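Local coordinates for ripening-associated protein (PDB 4PIT) that binds dimannose in this engineered form of a jacalin-like lectin and probably recognises mannose-containing glycans more widely, at residues B[15-20]-B[125-130]; B[74-79]-B[110-115]. The protein carries 1 engineered substitution. All coordinates share one frame; numbering follows the deposited sequence.

Contact 1. Residues B[15-20]-B[125-130]. With MAN (alpha-D-mannopyranose), chain F.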
loop_
_atom_site.group_PDB
_atom_site.type_symbol
_atom_site.label_atom_id
_atom_site.label_comp_id
_atom_site.label_asym_id
_atom_site.label_seq_id
_atom_site.Cartn_x
_atom_site.Cartn_y
_atom_site.Cartn_z
ATOM N N GLY B 15 -8.300 8.322 18.198
ATOM C CA GLY B 15 -7.083 8.035 18.957
ATOM C C GLY B 15 -6.018 9.120 18.864
ATOM O O GLY B 15 -6.309 10.281 18.529
ATOM N N SER B 16 -4.779 8.762 19.215
ATOM C CA SER B 16 -3.631 9.667 19.174
ATOM C C SER B 16 -2.594 9.116 18.202
ATOM O O SER B 16 -2.338 7.909 18.196
ATOM C CB SER B 16 -2.998 9.823 20.558
ATOM O OG SER B 16 -3.954 10.308 21.500
ATOM N N ALA B 17 -1.990 9.984 17.411
ATOM C CA ALA B 17 -0.975 9.509 16.466
ATOM C C ALA B 17 0.269 9.042 17.166
ATOM O O ALA B 17 0.695 9.611 18.179
ATOM C CB ALA B 17 -0.591 10.636 15.516
ATOM N N PHE B 18 0.873 8.038 16.598
ATOM C CA PHE B 18 2.182 7.554 17.017
ATOM C C PHE B 18 3.068 7.394 15.788
ATOM O O PHE B 18 2.576 7.194 14.671
ATOM C CB PHE B 18 2.105 6.236 17.798
ATOM C CG PHE B 18 1.654 5.047 16.987
ATOM C CD1 PHE B 18 2.576 4.257 16.306
ATOM C CD2 PHE B 18 0.324 4.646 17.000
ATOM C CE1 PHE B 18 2.167 3.109 15.620
ATOM C CE2 PHE B 18 -0.090 3.508 16.302
ATOM C CZ PHE B 18 0.830 2.737 15.627
ATOM N N ASP B 19 4.388 7.430 16.002
ATOM C CA ASP B 19 5.328 7.320 14.896
ATOM C C ASP B 19 6.668 6.865 15.459
ATOM O O ASP B 19 7.371 7.643 16.122
ATOM C CB ASP B 19 5.426 8.679 14.172
ATOM C CG ASP B 19 6.277 8.664 12.913
ATOM O OD1 ASP B 19 6.918 7.635 12.644
ATOM O OD2 ASP B 19 6.365 9.721 12.243
ATOM N N MET B 20 7.030 5.604 15.176
ATOM C CA MET B 20 8.280 4.977 15.644
ATOM C C MET B 20 9.491 5.524 14.893
ATOM O O MET B 20 10.610 5.487 15.398
ATOM C CB MET B 20 8.105 3.485 15.344
ATOM C CG MET B 20 8.938 2.556 16.069
ATOM S SD MET B 20 8.460 0.969 15.283
ATOM C CE MET B 20 10.078 0.222 15.347
ATOM N N PHE B 125 3.970 3.498 12.025
ATOM C CA PHE B 125 3.297 4.708 12.501
ATOM C C PHE B 125 1.799 4.386 12.476
ATOM O O PHE B 125 1.403 3.337 11.957
ATOM C CB PHE B 125 3.670 5.973 11.685
ATOM C CG PHE B 125 3.204 5.992 10.253
ATOM C CD1 PHE B 125 3.902 5.299 9.267
ATOM C CD2 PHE B 125 2.026 6.656 9.897
ATOM C CE1 PHE B 125 3.463 5.316 7.927
ATOM C CE2 PHE B 125 1.592 6.674 8.555
ATOM C CZ PHE B 125 2.312 5.992 7.583
ATOM N N GLY B 126 0.982 5.243 13.065
ATOM C CA GLY B 126 -0.467 5.023 13.026
ATOM C C GLY B 126 -1.163 5.806 14.102
ATOM O O GLY B 126 -0.738 6.925 14.429
ATOM N N ARG B 127 -2.290 5.270 14.596
ATOM C CA ARG B 127 -3.064 5.954 15.632
ATOM C C ARG B 127 -3.614 4.891 16.567
ATOM O O ARG B 127 -3.960 3.789 16.127
ATOM C CB ARG B 127 -4.232 6.780 15.016
ATOM C CG ARG B 127 -3.778 7.856 14.002
ATOM C CD ARG B 127 -4.972 8.694 13.496
ATOM N NE ARG B 127 -5.449 9.536 14.579
ATOM C CZ ARG B 127 -4.970 10.736 14.867
ATOM N NH1 ARG B 127 -5.442 11.407 15.904
ATOM N NH2 ARG B 127 -3.988 11.266 14.136
ATOM N N GLY B 128 -3.642 5.220 17.850
ATOM C CA GLY B 128 -4.154 4.286 18.853
ATOM C C GLY B 128 -4.971 4.982 19.921
ATOM O O GLY B 128 -4.681 6.120 20.286
ATOM N N GLY B 129 -5.973 4.279 20.432
ATOM C CA GLY B 129 -6.857 4.772 21.496
ATOM C C GLY B 129 -7.207 3.590 22.364
ATOM O O GLY B 129 -6.302 2.894 22.852
ATOM N N LYS B 130 -8.493 3.292 22.507
ATOM C CA LYS B 130 -8.886 2.053 23.162
ATOM C C LYS B 130 -8.505 0.847 22.292
ATOM O O LYS B 130 -8.205 -0.239 22.810
ATOM C CB LYS B 130 -10.394 2.067 23.429
ATOM C CG LYS B 130 -10.866 0.861 24.236
ATOM C CD LYS B 130 -12.374 0.972 24.529
ATOM C CE LYS B 130 -12.897 -0.324 25.127
ATOM N NZ LYS B 130 -12.356 -0.555 26.490
HETATM C C1 MAN F . -11.709 5.407 22.292
HETATM C C2 MAN F . -10.999 6.741 22.101
HETATM C C3 MAN F . -11.093 7.190 20.645
HETATM C C4 MAN F . -10.579 6.094 19.711
HETATM C C5 MAN F . -11.289 4.775 20.002
HETATM C C6 MAN F . -10.735 3.614 19.216
HETATM O O2 MAN F . -9.629 6.559 22.462
HETATM O O3 MAN F . -10.375 8.399 20.437
HETATM O O4 MAN F . -10.855 6.457 18.360
HETATM O O5 MAN F . -11.164 4.424 21.397
HETATM O O6 MAN F . -9.362 3.385 19.551
HETATM O O HOH W 1 -4.768 7.898 22.439
#

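Contact 2. Residues B[74-79]-B[110-115]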
loop_
_atom_site.group_PDB
_atom_site.type_symbol
_atom_site.label_atom_id
_atom_site.label_comp_id
_atom_site.label_asym_id
_atom_site.label_seq_id
_atom_site.Cartn_x
_atom_site.Cartn_y
_atom_site.Cartn_z
ATOM N N VAL B 74 7.535 -8.354 4.868
ATOM C CA VAL B 74 7.419 -7.991 3.448
ATOM C C VAL B 74 5.974 -7.766 3.011
ATOM O O VAL B 74 5.695 -7.615 1.811
ATOM C CB VAL B 74 8.095 -9.036 2.519
ATOM C CG1 VAL B 74 9.592 -9.081 2.768
ATOM C CG2 VAL B 74 7.438 -10.428 2.614
ATOM N N GLY B 75 5.057 -7.751 3.966
ATOM C CA GLY B 75 3.675 -7.525 3.617
ATOM C C GLY B 75 2.845 -7.249 4.842
ATOM O O GLY B 75 3.160 -7.723 5.935
ATOM N N MET B 76 1.738 -6.548 4.630
ATOM C CA MET B 76 0.779 -6.231 5.672
ATOM C C MET B 76 -0.593 -6.189 5.044
ATOM O O MET B 76 -0.728 -5.660 3.928
ATOM C CB MET B 76 1.124 -4.880 6.345
ATOM C CG MET B 76 0.217 -4.555 7.546
ATOM S SD MET B 76 0.750 -3.068 8.416
ATOM C CE MET B 76 0.248 -1.827 7.251
ATOM N N ALA B 77 -1.614 -6.680 5.740
ATOM C CA ALA B 77 -2.969 -6.614 5.208
ATOM C C ALA B 77 -3.958 -6.668 6.345
ATOM O O ALA B 77 -3.606 -7.007 7.468
ATOM C CB ALA B 77 -3.218 -7.765 4.230
ATOM N N GLY B 78 -5.208 -6.361 6.053
ATOM C CA GLY B 78 -6.219 -6.462 7.093
ATOM C C GLY B 78 -7.515 -5.876 6.642
ATOM O O GLY B 78 -7.792 -5.827 5.438
ATOM N N GLU B 79 -8.333 -5.446 7.621
ATOM C CA GLU B 79 -9.646 -4.872 7.391
ATOM C C GLU B 79 -9.863 -3.686 8.276
ATOM O O GLU B 79 -9.491 -3.734 9.460
ATOM C CB GLU B 79 -10.748 -5.883 7.717
ATOM C CG GLU B 79 -10.667 -7.191 6.957
ATOM C CD GLU B 79 -11.566 -7.282 5.747
ATOM O OE1 GLU B 79 -12.466 -6.424 5.608
ATOM O OE2 GLU B 79 -11.407 -8.249 4.968
ATOM N N THR B 110 -13.666 -2.914 5.386
ATOM C CA THR B 110 -13.080 -2.541 4.100
ATOM C C THR B 110 -11.702 -3.148 4.051
ATOM O O THR B 110 -10.852 -2.733 4.848
ATOM C CB THR B 110 -13.019 -1.016 3.939
ATOM O OG1 THR B 110 -14.335 -0.467 4.108
ATOM C CG2 THR B 110 -12.469 -0.597 2.567
ATOM N N PRO B 111 -11.425 -4.125 3.176
ATOM C CA PRO B 111 -10.078 -4.686 3.162
ATOM C C PRO B 111 -9.003 -3.725 2.680
ATOM O O PRO B 111 -9.251 -2.832 1.887
ATOM C CB PRO B 111 -10.168 -5.853 2.176
ATOM C CG PRO B 111 -11.377 -5.632 1.394
ATOM C CD PRO B 111 -12.324 -4.786 2.202
ATOM N N PHE B 112 -7.777 -3.963 3.137
ATOM C CA PHE B 112 -6.607 -3.289 2.610
ATOM C C PHE B 112 -5.509 -4.321 2.486
ATOM O O PHE B 112 -5.502 -5.329 3.213
ATOM C CB PHE B 112 -6.157 -2.090 3.451
ATOM C CG PHE B 112 -5.541 -2.445 4.780
ATOM C CD1 PHE B 112 -6.334 -2.610 5.907
ATOM C CD2 PHE B 112 -4.160 -2.568 4.915
ATOM C CE1 PHE B 112 -5.762 -2.961 7.144
ATOM C CE2 PHE B 112 -3.586 -2.906 6.151
ATOM C CZ PHE B 112 -4.382 -3.068 7.260
ATOM N N SER B 113 -4.574 -4.067 1.597
ATOM C CA SER B 113 -3.465 -4.980 1.408
ATOM C C SER B 113 -2.255 -4.266 0.918
ATOM O O SER B 113 -2.357 -3.394 0.024
ATOM C CB SER B 113 -3.831 -6.084 0.424
ATOM O OG SER B 113 -4.293 -5.551 -0.812
ATOM N N LEU B 114 -1.089 -4.656 1.477
ATOM C CA LEU B 114 0.167 -4.115 1.067
ATOM C C LEU B 114 1.134 -5.213 0.670
ATOM O O LEU B 114 1.997 -5.606 1.465
ATOM C CB LEU B 114 0.774 -3.183 2.138
ATOM C CG LEU B 114 2.066 -2.512 1.739
ATOM C CD1 LEU B 114 1.825 -1.452 0.654
ATOM C CD2 LEU B 114 2.736 -1.902 2.966
ATOM N N PRO B 115 1.013 -5.736 -0.569
ATOM C CA PRO B 115 2.050 -6.646 -1.068
ATOM C C PRO B 115 3.277 -5.819 -1.439
ATOM O O PRO B 115 3.121 -4.721 -1.947
ATOM C CB PRO B 115 1.401 -7.304 -2.290
ATOM C CG PRO B 115 0.229 -6.516 -2.615
ATOM C CD PRO B 115 0.040 -5.393 -1.634
#

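Contact 1. Residues B[15-20]-B[125-130]
One face of the F18 ring lies flat on the backbone of G126, which has no side chain. The amide N of G126 sits 3.5 Å above the ring plane, over its centre. G126 CA adds a CH-pi contact, 3.9 Å from the ring centroid. G128 N lies at the ring edge, near its plane. F18 places its ring there with CG between the backbone N and the carbonyl carbon (chi1 67°), which turns it across to the neighbouring strand. F18 also stacks with Y55.

On the other face of the sheet, A17 N and S16 C lie over one face of the R127 guanidinium, toward its rim. Its NH1 donates to G15 O at 3.0 Å, a bent bond (136°) with the donor above the carbonyl plane. NE hydrogen-bonds G14 O, so NH1 and NE hold two successive carbonyls just before the strand.

The strands pair antiparallel at one side of a sheet of the jacalin-like beta-prism fold, with 16-19 outermost within this chain. S16 with G128 and F18 with G126 are the hydrogen-bonded pairs. A water joins S16 OG to G128 O, donating to the carbonyl.

The pairing sets two loop ends side by side at the sugar. G15 N donates to mannose O3 at 3.1 Å, and K130 N to O5 at 3.1 Å. F131 N and D133 OD2 also bind this mannose. At the other end, D19 OD1 lies 3.8 Å from F125 CB. OD1 hydrogen-bonds Y138 OH, and OD2 forms a salt bridge with K6 NZ.

Contact 2. Residues B[74-79]-B[110-115]
F112 holds CG between its backbone N and carbonyl carbon (chi1 71°), and this carries the ring across to the G78 backbone. M76 extends with CG anti to its backbone N (chi1 -175°), then bends at chi3 and brings CE to 4.1 Å from F112 CE2. One face of the F112 ring takes G78 N, 3.5 Å above the plane and over its centre. A77 C lies over the same face, nearer the rim. G78 has no side chain, and F112 CE1 comes to 3.5 Å from G78 CA. W10 stacks with F112, and M76 also touches L92.

On the face that carries A77 and S113, E79 bends at chi2 and sets its carboxylate beside P111. OE2 comes to 3.9 Å from P111 CB. OE1 accepts a hydrogen bond from G109 N, just before the second strand.

The two strands run antiparallel, with 110-116 outermost within this chain in one sheet of the beta-prism. G78 and F112 form a hydrogen-bonded pair with both bonds at 3.0 Å. M76 and L114 form the next. There the L114 N to M76 O bond is short, 2.7 Å, and meets the carbonyl almost end on, while M76 N to L114 O is weak. On the far edge of 74-79, toward strand 86-96, V74 and G75 both face S95, a classic beta bulge.

The outer strand also meets the second subunit: S113 O accepts from W10 NE1 of that chain, P115 makes backbone hydrogen bonds to it, and L114 packs on its counterpart there. The main-chain bonds thus fix the register, while the apolar side chains turn inward onto W10 and V137. The E79 carboxylate, anchored to the backbone at G109, rests beside P111 without a salt bridge across the contact.

In the fold
From the N terminus, the chain passes through 15-20 early and runs on through the sheet of strands 25-33, 37-46, 49-56 and 61-66. It then reaches 74-79, the first half of contact 2. Strands 86-96 and 100-104 follow before 110-115 closes that loop. The end of the next strand, 118-128, and the turn after it form 125-130, which closes contact 1. Contact 2 is therefore nested within contact 1. The centres are about 18 Å apart. Each contact joins a strand outermost within this chain to its neighbour, in different sheets of the prism. Contact 1 adjoins a sugar site and touches the second subunit only through F125 among its residues; contact 2 meets that subunit more extensively.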